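Local coordinates for protein shikimate 5-dehydrogenase (Thermus thermophilus, PDB 2D5C) that catalyses the reversible NADPH-linked reduction of 3-dehydroshikimate to shikimate, a step of the chorismate pathway that leads to the aromatic amino acids, at residues P209-F214 against L223-G228; R173-A178 against S189-E194; P118-G123 against R162-E167. All blocks are in the same frame, centred on the assembly; numbering follows the deposited sequence.

Contact 1. Residues P209-F214 against L223-G228. With SO4 (sulfate ion), chain D; SO4 (sulfate ion), chain C.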
ATOM      1  N   PRO A 209       3.691  14.234  30.594  1.00 24.41           N
ATOM      2  CA  PRO A 209       3.800  15.658  30.264  1.00 28.72           C
ATOM      3  C   PRO A 209       4.859  15.909  29.186  1.00 32.66           C
ATOM      4  O   PRO A 209       5.712  15.052  28.951  1.00 30.86           O
ATOM      5  CB  PRO A 209       4.191  16.273  31.597  1.00 28.19           C
ATOM      6  CG  PRO A 209       5.066  15.210  32.192  1.00 30.23           C
ATOM      7  CD  PRO A 209       4.273  13.957  31.919  1.00 29.34           C
ATOM      8  N   LEU A 210       4.816  17.074  28.541  1.00 25.70           N
ATOM      9  CA  LEU A 210       5.802  17.387  27.502  1.00 26.91           C
ATOM     10  C   LEU A 210       7.206  17.435  28.105  1.00 25.26           C
ATOM     11  O   LEU A 210       8.134  16.794  27.605  1.00 24.93           O
ATOM     12  CB  LEU A 210       5.481  18.725  26.825  1.00 25.18           C
ATOM     13  CG  LEU A 210       6.424  19.165  25.699  1.00 29.91           C
ATOM     14  CD1 LEU A 210       6.380  18.141  24.553  1.00 28.16           C
ATOM     15  CD2 LEU A 210       6.019  20.551  25.186  1.00 27.79           C
ATOM     16  N   TRP A 211       7.365  18.212  29.172  1.00 26.03           N
ATOM     17  CA  TRP A 211       8.652  18.306  29.843  1.00 22.63           C
ATOM     18  C   TRP A 211       8.654  17.393  31.049  1.00 28.20           C
ATOM     19  O   TRP A 211       8.337  17.795  32.163  1.00 25.18           O
ATOM     20  CB  TRP A 211       8.948  19.754  30.232  1.00 28.01           C
ATOM     21  CG  TRP A 211       9.264  20.550  29.015  1.00 26.01           C
ATOM     22  CD1 TRP A 211       8.418  21.368  28.324  1.00 30.72           C
ATOM     23  CD2 TRP A 211      10.480  20.492  28.252  1.00 27.72           C
ATOM     24  NE1 TRP A 211       9.030  21.817  27.175  1.00 30.76           N
ATOM     25  CE2 TRP A 211      10.295  21.294  27.109  1.00 27.97           C
ATOM     26  CE3 TRP A 211      11.704  19.834  28.428  1.00 31.13           C
ATOM     27  CZ2 TRP A 211      11.294  21.462  26.138  1.00 31.81           C
ATOM     28  CZ3 TRP A 211      12.699  19.998  27.461  1.00 32.68           C
ATOM     29  CH2 TRP A 211      12.484  20.808  26.332  1.00 32.08           C
ATOM     30  N   THR A 212       8.986  16.139  30.778  1.00 22.70           N
ATOM     31  CA  THR A 212       9.042  15.075  31.762  1.00 25.18           C
ATOM     32  C   THR A 212      10.139  15.304  32.783  1.00 25.07           C
ATOM     33  O   THR A 212      11.020  16.142  32.586  1.00 24.81           O
ATOM     34  CB  THR A 212       9.312  13.737  31.056  1.00 22.25           C
ATOM     35  OG1 THR A 212      10.545  13.834  30.338  1.00 20.42           O
ATOM     36  CG2 THR A 212       8.196  13.428  30.055  1.00 26.78           C
ATOM     37  N   ARG A 213      10.090  14.553  33.877  1.00 22.43           N
ATOM     38  CA  ARG A 213      11.116  14.674  34.892  1.00 22.45           C
ATOM     39  C   ARG A 213      12.469  14.339  34.249  1.00 22.71           C
ATOM     40  O   ARG A 213      13.440  15.060  34.436  1.00 21.15           O
ATOM     41  CB  ARG A 213      10.839  13.740  36.069  1.00 24.65           C
ATOM     42  CG  ARG A 213      11.849  13.925  37.177  1.00 24.14           C
ATOM     43  CD  ARG A 213      11.553  13.128  38.444  1.00 23.94           C
ATOM     44  NE  ARG A 213      12.680  13.288  39.360  1.00 22.51           N
ATOM     45  CZ  ARG A 213      13.063  12.402  40.269  1.00 23.97           C
ATOM     46  NH1 ARG A 213      12.405  11.258  40.424  1.00 25.64           N
ATOM     47  NH2 ARG A 213      14.143  12.649  40.996  1.00 23.66           N
ATOM     48  N   PHE A 214      12.514  13.251  33.476  1.00 19.76           N
ATOM     49  CA  PHE A 214      13.734  12.822  32.773  1.00 20.49           C
ATOM     50  C   PHE A 214      14.354  13.965  31.941  1.00 20.64           C
ATOM     51  O   PHE A 214      15.566  14.216  32.000  1.00 19.44           O
ATOM     52  CB  PHE A 214      13.380  11.639  31.854  1.00 22.51           C
ATOM     53  CG  PHE A 214      14.499  11.187  30.941  1.00 22.39           C
ATOM     54  CD1 PHE A 214      15.456  10.280  31.382  1.00 20.43           C
ATOM     55  CD2 PHE A 214      14.547  11.615  29.623  1.00 21.61           C
ATOM     56  CE1 PHE A 214      16.442   9.796  30.513  1.00 24.15           C
ATOM     57  CE2 PHE A 214      15.534  11.139  28.739  1.00 21.19           C
ATOM     58  CZ  PHE A 214      16.479  10.226  29.189  1.00 22.09           C
ATOM     59  N   LEU A 223      22.844  18.683  29.406  1.00 23.31           N
ATOM     60  CA  LEU A 223      22.709  17.870  28.204  1.00 22.72           C
ATOM     61  C   LEU A 223      21.781  18.570  27.226  1.00 23.44           C
ATOM     62  O   LEU A 223      20.865  19.291  27.629  1.00 25.26           O
ATOM     63  CB  LEU A 223      22.116  16.480  28.523  1.00 17.99           C
ATOM     64  CG  LEU A 223      22.816  15.616  29.572  1.00 22.14           C
ATOM     65  CD1 LEU A 223      22.119  14.257  29.602  1.00 21.10           C
ATOM     66  CD2 LEU A 223      24.284  15.449  29.254  1.00 23.23           C
ATOM     67  N   LYS A 224      22.011  18.357  25.934  1.00 21.07           N
ATOM     68  CA  LYS A 224      21.152  18.934  24.910  1.00 19.07           C
ATOM     69  C   LYS A 224      19.916  18.024  24.921  1.00 25.36           C
ATOM     70  O   LYS A 224      20.060  16.811  25.054  1.00 27.33           O
ATOM     71  CB  LYS A 224      21.849  18.872  23.544  1.00 26.48           C
ATOM     72  CG  LYS A 224      21.139  19.659  22.457  1.00 29.70           C
ATOM     73  CD  LYS A 224      21.874  19.543  21.125  1.00 38.05           C
ATOM     74  CE  LYS A 224      21.184  20.353  20.037  1.00 40.41           C
ATOM     75  NZ  LYS A 224      21.123  21.800  20.378  1.00 50.73           N
ATOM     76  N   VAL A 225      18.719  18.584  24.787  1.00 20.42           N
ATOM     77  CA  VAL A 225      17.524  17.740  24.844  1.00 23.04           C
ATOM     78  C   VAL A 225      16.509  17.924  23.730  1.00 26.05           C
ATOM     79  O   VAL A 225      16.470  18.952  23.059  1.00 25.95           O
ATOM     80  CB  VAL A 225      16.742  17.935  26.188  1.00 19.58           C
ATOM     81  CG1 VAL A 225      17.619  17.580  27.375  1.00 23.22           C
ATOM     82  CG2 VAL A 225      16.224  19.368  26.293  1.00 29.04           C
ATOM     83  N   GLN A 226      15.682  16.899  23.542  1.00 23.96           N
ATOM     84  CA  GLN A 226      14.612  16.943  22.556  1.00 21.95           C
ATOM     85  C   GLN A 226      13.401  16.222  23.128  1.00 21.44           C
ATOM     86  O   GLN A 226      13.529  15.139  23.691  1.00 22.79           O
ATOM     87  CB  GLN A 226      15.023  16.273  21.244  1.00 26.38           C
ATOM     88  CG  GLN A 226      13.937  16.389  20.178  1.00 26.91           C
ATOM     89  CD  GLN A 226      14.345  15.790  18.851  1.00 35.12           C
ATOM     90  OE1 GLN A 226      14.567  14.581  18.744  1.00 30.64           O
ATOM     91  NE2 GLN A 226      14.453  16.634  17.830  1.00 26.96           N
ATOM     92  N   THR A 227      12.226  16.830  22.995  1.00 20.49           N
ATOM     93  CA  THR A 227      10.997  16.228  23.499  1.00 21.47           C
ATOM     94  C   THR A 227      10.563  15.135  22.532  1.00 22.18           C
ATOM     95  O   THR A 227      11.219  14.905  21.519  1.00 25.46           O
ATOM     96  CB  THR A 227       9.848  17.246  23.596  1.00 27.17           C
ATOM     97  OG1 THR A 227       9.479  17.658  22.278  1.00 21.95           O
ATOM     98  CG2 THR A 227      10.272  18.470  24.427  1.00 24.52           C
ATOM     99  N   GLY A 228       9.455  14.476  22.850  1.00 23.36           N
ATOM    100  CA  GLY A 228       8.967  13.401  22.005  1.00 26.63           C
ATOM    101  C   GLY A 228       8.114  13.867  20.843  1.00 24.87           C
ATOM    102  O   GLY A 228       7.722  13.056  20.006  1.00 27.78           O
TER
HETATM  103  S   SO4 D1403      11.707  20.421  21.173  1.00 56.46           S
HETATM  104  O1  SO4 D1403      10.136  20.050  20.978  1.00 49.75           O
HETATM  105  O2  SO4 D1403      12.138  20.913  19.881  1.00 54.68           O
HETATM  106  O3  SO4 D1403      11.844  21.308  22.127  1.00 58.64           O
HETATM  107  O4  SO4 D1403      12.318  19.139  21.419  1.00 51.20           O
HETATM  108  S   SO4 C1401      16.578  10.189  42.105  1.00 44.27           S
HETATM  109  O1  SO4 C1401      17.305  11.156  41.022  1.00 36.49           O
HETATM  110  O2  SO4 C1401      17.617   9.298  42.564  1.00 46.69           O
HETATM  111  O3  SO4 C1401      16.058  10.908  43.069  1.00 45.85           O
HETATM  112  O4  SO4 C1401      15.642   9.449  41.305  1.00 37.54           O
HETATM  113  O   HOH W   1       8.635  15.063  25.495  1.00 24.05           O
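Apolar contacts join Trp211 and Leu210 to Val225, on strand 224-226, and to Thr227 just after it. The methyl CG2 of Thr227 sits over one face of the indole, a CH-pi contact 3.8 Å from the centroid of the six-membered ring and 19° off its normal. Val225 meets the same ring differently: its CG2 lies at the ring edge, in plane, 3.8 Å from Trp211 CZ3. Leu210 crosses Thr227 obliquely, its CD1 3.7 Å from Thr227 CB; its CG, anti to the backbone N (chi1 -179°), carries the methyl there. Were Trp211 replaced by an alanine, the Thr227 methyl would probably lose its aromatic cover, a gap would be likely to open beside Val225, and Lys219 would be left without its cation-pi partner.

The one polar link found between the segments is a water that accepts from Gly228 N and donates to Leu210 O, each 2.8 Å from the water oxygen. On the Thr227 side, hydroxyl and amide grip a sulfate, probably from the crystallisation liquor: OG1 donates to its O1, and N to its O4 at 2.8 Å in a nearly straight bond (167°). The methyl thus packs on the indole while the hydroxyl serves the anion.

Together these contacts close the beta-alpha-beta unit of strand 201-204, helix 213-220 and strand 224-226 at the edge of the Rossmann-type domain, where Gly228 belongs to the NADP(+) site.

Contact 2. Residues R173-A178 against S189-E194. With SO4 (sulfate ion), chain C.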
ATOM      1  N   ARG A 173      26.659   9.102  25.398  1.00 24.59           N
ATOM      2  CA  ARG A 173      26.670  10.461  24.854  1.00 23.52           C
ATOM      3  C   ARG A 173      25.279  10.842  24.380  1.00 22.72           C
ATOM      4  O   ARG A 173      24.959  12.025  24.230  1.00 32.33           O
ATOM      5  CB  ARG A 173      27.669  10.575  23.699  1.00 27.01           C
ATOM      6  CG  ARG A 173      29.092  10.716  24.183  1.00 37.06           C
ATOM      7  CD  ARG A 173      29.277  12.036  24.936  1.00 46.44           C
ATOM      8  NE  ARG A 173      30.327  11.951  25.949  1.00 53.18           N
ATOM      9  CZ  ARG A 173      30.122  11.615  27.220  1.00 57.51           C
ATOM     10  NH1 ARG A 173      28.899  11.333  27.652  1.00 56.23           N
ATOM     11  NH2 ARG A 173      31.145  11.550  28.062  1.00 63.98           N
ATOM     12  N   LEU A 174      24.453   9.831  24.126  1.00 24.01           N
ATOM     13  CA  LEU A 174      23.079  10.048  23.705  1.00 22.04           C
ATOM     14  C   LEU A 174      22.247   9.095  24.553  1.00 25.47           C
ATOM     15  O   LEU A 174      22.488   7.892  24.556  1.00 21.30           O
ATOM     16  CB  LEU A 174      22.887   9.704  22.232  1.00 23.18           C
ATOM     17  CG  LEU A 174      21.438   9.774  21.738  1.00 26.91           C
ATOM     18  CD1 LEU A 174      20.880  11.182  21.950  1.00 28.27           C
ATOM     19  CD2 LEU A 174      21.382   9.376  20.277  1.00 27.82           C
ATOM     20  N   LEU A 175      21.276   9.634  25.272  1.00 24.57           N
ATOM     21  CA  LEU A 175      20.430   8.813  26.125  1.00 21.79           C
ATOM     22  C   LEU A 175      18.992   8.967  25.642  1.00 24.74           C
ATOM     23  O   LEU A 175      18.499  10.085  25.502  1.00 24.55           O
ATOM     24  CB  LEU A 175      20.575   9.305  27.575  1.00 24.11           C
ATOM     25  CG  LEU A 175      19.854   8.589  28.706  1.00 29.78           C
ATOM     26  CD1 LEU A 175      20.254   7.117  28.760  1.00 33.40           C
ATOM     27  CD2 LEU A 175      20.216   9.307  30.005  1.00 28.31           C
ATOM     28  N   VAL A 176      18.313   7.850  25.382  1.00 18.74           N
ATOM     29  CA  VAL A 176      16.938   7.912  24.903  1.00 16.61           C
ATOM     30  C   VAL A 176      15.995   7.160  25.829  1.00 21.36           C
ATOM     31  O   VAL A 176      16.214   5.983  26.116  1.00 20.18           O
ATOM     32  CB  VAL A 176      16.800   7.289  23.477  1.00 18.81           C
ATOM     33  CG1 VAL A 176      15.363   7.383  23.000  1.00 21.16           C
ATOM     34  CG2 VAL A 176      17.716   8.003  22.499  1.00 21.27           C
ATOM     35  N   ASN A 177      14.968   7.835  26.327  1.00 19.66           N
ATOM     36  CA  ASN A 177      14.021   7.115  27.170  1.00 20.38           C
ATOM     37  C   ASN A 177      12.936   6.505  26.304  1.00 25.28           C
ATOM     38  O   ASN A 177      12.131   7.226  25.718  1.00 21.27           O
ATOM     39  CB  ASN A 177      13.350   8.014  28.208  1.00 19.09           C
ATOM     40  CG  ASN A 177      12.265   7.274  28.972  1.00 22.25           C
ATOM     41  OD1 ASN A 177      12.455   6.116  29.362  1.00 20.93           O
ATOM     42  ND2 ASN A 177      11.131   7.934  29.196  1.00 23.07           N
ATOM     43  N   ALA A 178      12.939   5.174  26.227  1.00 18.74           N
ATOM     44  CA  ALA A 178      11.948   4.434  25.460  1.00 24.54           C
ATOM     45  C   ALA A 178      11.142   3.560  26.421  1.00 29.58           C
ATOM     46  O   ALA A 178      10.566   2.544  26.026  1.00 28.19           O
ATOM     47  CB  ALA A 178      12.640   3.571  24.380  1.00 22.72           C
ATOM     48  N   SER A 189      11.087   9.111  36.960  1.00 23.30           N
ATOM     49  CA  SER A 189      12.091   9.114  35.904  1.00 22.71           C
ATOM     50  C   SER A 189      12.739   7.735  35.892  1.00 22.86           C
ATOM     51  O   SER A 189      12.981   7.137  36.946  1.00 22.18           O
ATOM     52  CB  SER A 189      13.151  10.190  36.180  1.00 24.01           C
ATOM     53  OG  SER A 189      14.293  10.002  35.353  1.00 21.82           O
ATOM     54  N   PRO A 190      13.048   7.215  34.693  1.00 20.80           N
ATOM     55  CA  PRO A 190      13.666   5.893  34.562  1.00 23.76           C
ATOM     56  C   PRO A 190      15.109   5.830  35.030  1.00 29.25           C
ATOM     57  O   PRO A 190      15.659   4.740  35.245  1.00 28.25           O
ATOM     58  CB  PRO A 190      13.535   5.604  33.064  1.00 21.37           C
ATOM     59  CG  PRO A 190      13.689   6.999  32.463  1.00 21.11           C
ATOM     60  CD  PRO A 190      12.807   7.827  33.374  1.00 22.75           C
ATOM     61  N   LEU A 191      15.707   7.000  35.237  1.00 26.88           N
ATOM     62  CA  LEU A 191      17.105   7.063  35.626  1.00 29.24           C
ATOM     63  C   LEU A 191      17.380   7.980  36.822  1.00 22.87           C
ATOM     64  O   LEU A 191      16.962   9.129  36.822  1.00 27.36           O
ATOM     65  CB  LEU A 191      17.904   7.556  34.409  1.00 24.54           C
ATOM     66  CG  LEU A 191      19.421   7.444  34.370  1.00 29.01           C
ATOM     67  CD1 LEU A 191      19.807   6.003  34.111  1.00 29.30           C
ATOM     68  CD2 LEU A 191      19.971   8.325  33.261  1.00 33.60           C
ATOM     69  N   PRO A 192      18.069   7.473  37.861  1.00 29.16           N
ATOM     70  CA  PRO A 192      18.390   8.304  39.031  1.00 21.87           C
ATOM     71  C   PRO A 192      19.244   9.462  38.501  1.00 23.80           C
ATOM     72  O   PRO A 192      20.084   9.243  37.635  1.00 23.03           O
ATOM     73  CB  PRO A 192      19.235   7.371  39.899  1.00 31.90           C
ATOM     74  CG  PRO A 192      18.729   6.011  39.540  1.00 29.11           C
ATOM     75  CD  PRO A 192      18.562   6.097  38.043  1.00 32.05           C
ATOM     76  N   ALA A 193      19.034  10.674  39.014  1.00 29.29           N
ATOM     77  CA  ALA A 193      19.780  11.858  38.570  1.00 29.02           C
ATOM     78  C   ALA A 193      21.302  11.680  38.500  1.00 29.90           C
ATOM     79  O   ALA A 193      21.950  12.172  37.564  1.00 28.90           O
ATOM     80  CB  ALA A 193      19.441  13.050  39.473  1.00 27.76           C
ATOM     81  N   GLU A 194      21.871  10.984  39.480  1.00 28.52           N
ATOM     82  CA  GLU A 194      23.316  10.759  39.520  1.00 32.99           C
ATOM     83  C   GLU A 194      23.855   9.815  38.441  1.00 31.81           C
ATOM     84  O   GLU A 194      25.074   9.651  38.324  1.00 30.99           O
ATOM     85  CB  GLU A 194      23.741  10.234  40.898  1.00 35.77           C
ATOM     86  CG  GLU A 194      23.076   8.925  41.323  1.00 41.54           C
ATOM     87  CD  GLU A 194      23.733   8.305  42.555  1.00 47.66           C
ATOM     88  OE1 GLU A 194      24.354   9.054  43.343  1.00 45.91           O
ATOM     89  OE2 GLU A 194      23.623   7.072  42.743  1.00 39.50           O
TER
HETATM   90  S   SO4 C1401      16.578  10.189  42.105  1.00 44.27           S
HETATM   91  O1  SO4 C1401      17.305  11.156  41.022  1.00 36.49           O
HETATM   92  O2  SO4 C1401      17.617   9.298  42.564  1.00 46.69           O
HETATM   93  O3  SO4 C1401      16.058  10.908  43.069  1.00 45.85           O
HETATM   94  O4  SO4 C1401      15.642   9.449  41.305  1.00 37.54           O
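Leu175 and Leu191 both place CG anti to the backbone N (chi1 -177° and -166°), which sends the two side chains toward each other until they meet tip to tip. Their CD2 methyls are 3.4 Å apart, closer than usual van der Waals contact, so the packing is tight at this point. Both leucines are buried. Phe214 of helix 213-220 also packs on Leu175, while Leu191 has Leu166 and Phe196 as further neighbours.

Asn177 follows the same torsional pattern, CG again anti to N, and its amide oxygen OD1 rests against the CG corner of the Pro190 ring, 3.5 Å from that carbon, in a van der Waals contact. The polar needs of this buried amide are met by other residues: OD1 is hydrogen-bonded to the hydroxyl of Thr179, and ND2 to Asp204 OD1. With partners at both ends, the amide is probably kept from turning over while the proline packs against it.

Beyond the touching residues, Ala193 N donates to O1 of a sulfate at 2.7 Å in an almost linear bond (171°), at the start of a short 3-10 segment. The loop between strands 174-177 and 201-204 thus folds back over one face of the parallel sheet, the face that helix 213-220 also occupies, in the Rossmann-type NADP(+)-binding domain.

Contact 3. Residues P118-G123 against R162-E167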
ATOM      1  N   PRO A 118      28.598   6.557  22.488  1.00 28.05           N
ATOM      2  CA  PRO A 118      27.636   5.458  22.628  1.00 24.09           C
ATOM      3  C   PRO A 118      26.243   6.012  22.893  1.00 24.70           C
ATOM      4  O   PRO A 118      26.088   6.981  23.635  1.00 24.31           O
ATOM      5  CB  PRO A 118      28.162   4.692  23.841  1.00 29.04           C
ATOM      6  CG  PRO A 118      29.618   4.998  23.847  1.00 30.85           C
ATOM      7  CD  PRO A 118      29.647   6.458  23.511  1.00 26.52           C
ATOM      8  N   ALA A 119      25.240   5.393  22.282  1.00 20.99           N
ATOM      9  CA  ALA A 119      23.851   5.805  22.457  1.00 19.58           C
ATOM     10  C   ALA A 119      23.181   4.732  23.308  1.00 21.74           C
ATOM     11  O   ALA A 119      23.172   3.564  22.931  1.00 26.12           O
ATOM     12  CB  ALA A 119      23.167   5.895  21.099  1.00 23.94           C
ATOM     13  N   LEU A 120      22.627   5.124  24.456  1.00 19.64           N
ATOM     14  CA  LEU A 120      21.956   4.166  25.341  1.00 21.22           C
ATOM     15  C   LEU A 120      20.443   4.313  25.250  1.00 18.63           C
ATOM     16  O   LEU A 120      19.891   5.385  25.492  1.00 21.42           O
ATOM     17  CB  LEU A 120      22.400   4.366  26.795  1.00 18.81           C
ATOM     18  CG  LEU A 120      21.626   3.579  27.871  1.00 22.80           C
ATOM     19  CD1 LEU A 120      21.718   2.069  27.631  1.00 20.13           C
ATOM     20  CD2 LEU A 120      22.176   3.939  29.237  1.00 20.97           C
ATOM     21  N   VAL A 121      19.780   3.223  24.891  1.00 18.31           N
ATOM     22  CA  VAL A 121      18.333   3.202  24.777  1.00 19.70           C
ATOM     23  C   VAL A 121      17.788   2.521  26.036  1.00 18.28           C
ATOM     24  O   VAL A 121      18.155   1.388  26.345  1.00 18.41           O
ATOM     25  CB  VAL A 121      17.890   2.411  23.531  1.00 17.37           C
ATOM     26  CG1 VAL A 121      16.352   2.462  23.391  1.00 16.49           C
ATOM     27  CG2 VAL A 121      18.576   2.994  22.277  1.00 20.78           C
ATOM     28  N   LEU A 122      16.970   3.246  26.788  1.00 18.83           N
ATOM     29  CA  LEU A 122      16.374   2.686  27.987  1.00 20.06           C
ATOM     30  C   LEU A 122      15.019   2.123  27.587  1.00 16.02           C
ATOM     31  O   LEU A 122      14.163   2.858  27.094  1.00 21.94           O
ATOM     32  CB  LEU A 122      16.189   3.766  29.050  1.00 19.37           C
ATOM     33  CG  LEU A 122      17.443   4.551  29.442  1.00 17.69           C
ATOM     34  CD1 LEU A 122      17.019   5.543  30.534  1.00 19.64           C
ATOM     35  CD2 LEU A 122      18.566   3.632  29.936  1.00 19.89           C
ATOM     36  N   GLY A 123      14.833   0.820  27.793  1.00 17.96           N
ATOM     37  CA  GLY A 123      13.575   0.193  27.439  1.00 20.89           C
ATOM     38  C   GLY A 123      13.761  -0.631  26.183  1.00 25.86           C
ATOM     39  O   GLY A 123      14.199  -0.103  25.164  1.00 23.92           O
ATOM     40  N   ARG A 162      25.098  -3.944  22.497  1.00 26.08           N
ATOM     41  CA  ARG A 162      25.632  -4.265  23.820  1.00 22.90           C
ATOM     42  C   ARG A 162      24.602  -4.010  24.921  1.00 26.64           C
ATOM     43  O   ARG A 162      24.062  -2.908  25.030  1.00 25.21           O
ATOM     44  CB  ARG A 162      26.877  -3.416  24.096  1.00 22.26           C
ATOM     45  CG  ARG A 162      27.493  -3.649  25.471  1.00 30.61           C
ATOM     46  CD  ARG A 162      28.664  -2.716  25.739  1.00 36.77           C
ATOM     47  NE  ARG A 162      29.268  -2.996  27.037  1.00 40.15           N
ATOM     48  CZ  ARG A 162      30.236  -2.274  27.593  1.00 47.59           C
ATOM     49  NH1 ARG A 162      30.729  -1.212  26.968  1.00 46.81           N
ATOM     50  NH2 ARG A 162      30.705  -2.616  28.786  1.00 50.82           N
ATOM     51  N   ALA A 163      24.311  -5.033  25.722  1.00 23.75           N
ATOM     52  CA  ALA A 163      23.375  -4.875  26.821  1.00 20.11           C
ATOM     53  C   ALA A 163      24.212  -4.415  28.009  1.00 25.71           C
ATOM     54  O   ALA A 163      25.248  -5.010  28.302  1.00 29.29           O
ATOM     55  CB  ALA A 163      22.690  -6.201  27.133  1.00 26.23           C
ATOM     56  N   VAL A 164      23.772  -3.365  28.690  1.00 24.43           N
ATOM     57  CA  VAL A 164      24.547  -2.844  29.812  1.00 23.37           C
ATOM     58  C   VAL A 164      23.741  -2.620  31.074  1.00 23.24           C
ATOM     59  O   VAL A 164      22.509  -2.554  31.038  1.00 25.63           O
ATOM     60  CB  VAL A 164      25.215  -1.487  29.446  1.00 23.68           C
ATOM     61  CG1 VAL A 164      26.072  -1.643  28.212  1.00 25.01           C
ATOM     62  CG2 VAL A 164      24.155  -0.417  29.212  1.00 18.02           C
ATOM     63  N   PRO A 165      24.431  -2.568  32.227  1.00 24.29           N
ATOM     64  CA  PRO A 165      23.729  -2.330  33.483  1.00 25.35           C
ATOM     65  C   PRO A 165      23.435  -0.835  33.430  1.00 27.00           C
ATOM     66  O   PRO A 165      24.139  -0.094  32.737  1.00 26.02           O
ATOM     67  CB  PRO A 165      24.758  -2.721  34.537  1.00 28.65           C
ATOM     68  CG  PRO A 165      26.064  -2.453  33.866  1.00 27.30           C
ATOM     69  CD  PRO A 165      25.828  -2.961  32.466  1.00 24.51           C
ATOM     70  N   LEU A 166      22.416  -0.389  34.154  1.00 26.96           N
ATOM     71  CA  LEU A 166      22.000   1.006  34.123  1.00 23.59           C
ATOM     72  C   LEU A 166      23.039   2.091  34.418  1.00 26.28           C
ATOM     73  O   LEU A 166      22.951   3.191  33.862  1.00 29.46           O
ATOM     74  CB  LEU A 166      20.797   1.201  35.045  1.00 27.79           C
ATOM     75  CG  LEU A 166      20.055   2.530  34.912  1.00 20.27           C
ATOM     76  CD1 LEU A 166      19.455   2.657  33.518  1.00 29.87           C
ATOM     77  CD2 LEU A 166      18.950   2.594  35.959  1.00 25.71           C
ATOM     78  N   GLU A 167      24.024   1.796  35.263  1.00 25.98           N
ATOM     79  CA  GLU A 167      25.024   2.815  35.607  1.00 25.82           C
ATOM     80  C   GLU A 167      25.923   3.229  34.447  1.00 27.14           C
ATOM     81  O   GLU A 167      26.612   4.245  34.520  1.00 28.27           O
ATOM     82  CB  GLU A 167      25.872   2.376  36.809  1.00 28.50           C
ATOM     83  CG  GLU A 167      26.901   1.285  36.550  1.00 27.34           C
ATOM     84  CD  GLU A 167      26.411  -0.107  36.900  1.00 32.03           C
ATOM     85  OE1 GLU A 167      27.256  -1.026  36.965  1.00 35.86           O
ATOM     86  OE2 GLU A 167      25.190  -0.292  37.103  1.00 40.12           O
TER
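Leu120 and Val164, 8.7 Å apart between CA atoms, and Leu122 and Leu166, 8.5 Å apart likewise, pair two segments that are not neighbours in the sheet: strand 142-145 lies between strands 119-122 and 162-163, and no hydrogen bond joins the segments directly. The contact is therefore made by side chains alone, in two separate apolar pairs.

In the first, Leu120 points toward the other segment and meets Val164 at a slant, its CD1 methyl 3.8 Å from Val164 CG2. With CG1 of the valine anti to the carbonyl carbon (chi1 -56°), CG2 falls between the backbone N and the carbonyl carbon and faces the leucine. Trp143 of the intervening strand touches both residues, so the pair packs against the strand it spans.

The second pair meets at about a right angle, with Leu122 CD2 3.8 Å from Leu166 CD1. Trp145, also on the intervening strand, adjoins Leu166, and Leu175 lies against both Leu120 and Leu122, extending the apolar layer.

Val121, between the two leucines, packs instead on helix 126-137, as expected of alternating residues in a strand covered on both faces. After the strand comes Gly123, whose backbone angles (106°/123°) would press any CB against the preceding carbonyl oxygen. This glycine binds NADP(+) and opens the glycine-rich turn between first strand and first helix that marks the Rossmann fold.

Followed from the N terminus, the three contacts come one after another without nesting or crossing. Contact 3 closes first, spanning two beta-alpha-beta crossovers, from strand 119-122 through strand 142-145 to the edge strand 162-163. Contact 2 then closes the irregular connection that leaves strand 174-177, and contact 1 the short helical connection ahead of strand 224-226, the opposite edge of the same parallel sheet. Strands 119-122 and 174-177 are neighbours, probably joining contacts 2 and 3 by backbone hydrogen bonds, and Phe214 carries the packing from contact 1 to Asn177 and Pro190 of contact 2. The NADP(+)-binding domain is thus tied together across its sheet.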